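Local coordinates for uncharacterized protein 4E10_S0_1Z6NA_001 (T18) (Artificial gene, PDB 3LEF) that serves as a computationally designed scaffold of thioredoxin-like fold, made to present the HIV epitope of antibody 4E10 and probably meant as an immunogen, at residues 47-52 with 77-82. Sequence-based numbering, arbitrary orientation.
Sequences ERLQRI and DFAQRL
The backbones of helix 43-50 and helix 67-82 come nearest at L49 and A79, CA to CA 7.5 Å. Segment 47-52 leaves its helix after residue 50, while 77-82 is the last part of the other helix, so two helix ends meet here. The side chain of L49 sets out toward helix 67-82. With CG anti to the backbone N (chi1 -172°), it reaches across and divides its two methyls: CD1 lies 4.1 Å from A79 CB, and CD2 lies 4.0 Å from L82 CD2. The fork thus spans one helical turn, and both methyls also lie close to the carbonyl oxygen of A79. L82 reaches back toward it, also with CG anti to N, and the two leucine side chains cross at about a right angle. At the margin, the amide end of Q50 swings over until NE2 is 4.4 Å from L82 CG. Elsewhere on helix 67-82, D77 holds two side chains from the next turn: OD1 takes a bond of 2.8 Å from Q80 NE2, and OD2 forms a salt bridge with R81 NE, which comes from above the carboxylate plane. A79 also touches I155 of helix 151-163, and R48 reaches the same helix through a salt bridge to E163. The join is therefore small and mainly apolar, with methyl contacts buried at L49 and A79 and an exposed margin where Q50 lies against L82.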
# COMPACT_ATOMS: atom_id res chain seq x y z
N GLU A 47 -23.32 -4.40 24.29
CA GLU A 47 -24.67 -4.79 23.92
C GLU A 47 -25.02 -4.39 22.48
O GLU A 47 -25.62 -5.16 21.75
CB GLU A 47 -25.67 -4.18 24.91
CG GLU A 47 -27.13 -4.46 24.59
CD GLU A 47 -28.05 -4.00 25.70
OE1 GLU A 47 -27.64 -3.09 26.47
OE2 GLU A 47 -29.18 -4.54 25.81
N ARG A 48 -24.66 -3.18 22.09
CA ARG A 48 -24.93 -2.69 20.74
C ARG A 48 -24.18 -3.51 19.69
O ARG A 48 -24.65 -3.66 18.56
CB ARG A 48 -24.51 -1.23 20.62
CG ARG A 48 -25.34 -0.25 21.40
CD ARG A 48 -24.61 1.07 21.51
NE ARG A 48 -24.36 1.65 20.19
CZ ARG A 48 -23.41 2.54 19.93
NH1 ARG A 48 -22.60 2.96 20.89
NH2 ARG A 48 -23.26 3.01 18.70
N LEU A 49 -23.01 -4.02 20.08
CA LEU A 49 -22.19 -4.86 19.21
C LEU A 49 -22.83 -6.23 19.03
O LEU A 49 -22.91 -6.74 17.92
CB LEU A 49 -20.78 -5.00 19.80
CG LEU A 49 -19.64 -5.66 19.01
CD1 LEU A 49 -19.38 -4.96 17.67
CD2 LEU A 49 -18.37 -5.68 19.85
N GLN A 50 -23.32 -6.81 20.13
CA GLN A 50 -23.91 -8.14 20.12
C GLN A 50 -25.22 -8.16 19.31
O GLN A 50 -25.58 -9.19 18.75
CB GLN A 50 -24.18 -8.64 21.55
CG GLN A 50 -23.00 -8.47 22.55
CD GLN A 50 -22.10 -9.69 22.69
OE1 GLN A 50 -22.51 -10.74 23.22
NE2 GLN A 50 -20.84 -9.55 22.24
N ARG A 51 -25.91 -7.03 19.25
CA ARG A 51 -27.20 -6.96 18.56
C ARG A 51 -27.08 -6.78 17.04
O ARG A 51 -28.08 -6.80 16.33
CB ARG A 51 -28.08 -5.85 19.16
N ILE A 52 -25.85 -6.64 16.54
CA ILE A 52 -25.59 -6.58 15.09
C ILE A 52 -25.76 -7.97 14.48
O ILE A 52 -24.86 -8.80 14.60
CB ILE A 52 -24.15 -6.10 14.77
CG1 ILE A 52 -23.86 -4.71 15.37
CG2 ILE A 52 -23.90 -6.12 13.26
CD1 ILE A 52 -24.80 -3.61 14.90
N ASP A 77 -10.71 -4.03 14.63
CA ASP A 77 -10.41 -5.48 14.62
C ASP A 77 -10.96 -6.18 15.87
O ASP A 77 -11.60 -7.20 15.77
CB ASP A 77 -8.91 -5.71 14.51
CG ASP A 77 -8.53 -7.18 14.53
OD1 ASP A 77 -8.98 -7.96 13.64
OD2 ASP A 77 -7.73 -7.55 15.41
N PHE A 78 -10.68 -5.64 17.06
CA PHE A 78 -11.26 -6.16 18.29
C PHE A 78 -12.77 -6.42 18.10
O PHE A 78 -13.26 -7.53 18.34
CB PHE A 78 -11.04 -5.17 19.43
CG PHE A 78 -11.36 -5.70 20.81
CD1 PHE A 78 -10.48 -6.56 21.45
CD2 PHE A 78 -12.50 -5.32 21.46
CE1 PHE A 78 -10.75 -7.04 22.72
CE2 PHE A 78 -12.77 -5.78 22.73
CZ PHE A 78 -11.90 -6.65 23.36
N ALA A 79 -13.48 -5.38 17.68
CA ALA A 79 -14.92 -5.46 17.49
C ALA A 79 -15.26 -6.63 16.56
O ALA A 79 -16.10 -7.46 16.89
CB ALA A 79 -15.45 -4.15 16.91
N GLN A 80 -14.58 -6.68 15.41
CA GLN A 80 -14.84 -7.72 14.41
C GLN A 80 -14.55 -9.13 14.91
O GLN A 80 -15.23 -10.06 14.53
CB GLN A 80 -14.06 -7.45 13.11
CG GLN A 80 -12.76 -8.24 12.91
CD GLN A 80 -12.12 -7.91 11.57
OE1 GLN A 80 -12.83 -7.70 10.60
NE2 GLN A 80 -10.78 -7.86 11.52
N ARG A 81 -13.51 -9.29 15.73
CA ARG A 81 -13.18 -10.60 16.30
C ARG A 81 -14.21 -11.02 17.34
O ARG A 81 -14.50 -12.21 17.50
CB ARG A 81 -11.78 -10.60 16.95
CG ARG A 81 -10.61 -10.63 15.97
CD ARG A 81 -9.31 -10.96 16.71
NE ARG A 81 -8.80 -9.80 17.45
CZ ARG A 81 -8.81 -9.65 18.77
NH1 ARG A 81 -9.28 -10.59 19.57
NH2 ARG A 81 -8.32 -8.53 19.31
N LEU A 82 -14.77 -10.04 18.03
CA LEU A 82 -15.86 -10.31 18.97
C LEU A 82 -17.14 -10.51 18.17
O LEU A 82 -17.91 -11.43 18.45
CB LEU A 82 -16.00 -9.15 19.96
CG LEU A 82 -16.52 -9.39 21.38
CD1 LEU A 82 -15.91 -10.63 22.01
CD2 LEU A 82 -16.25 -8.14 22.25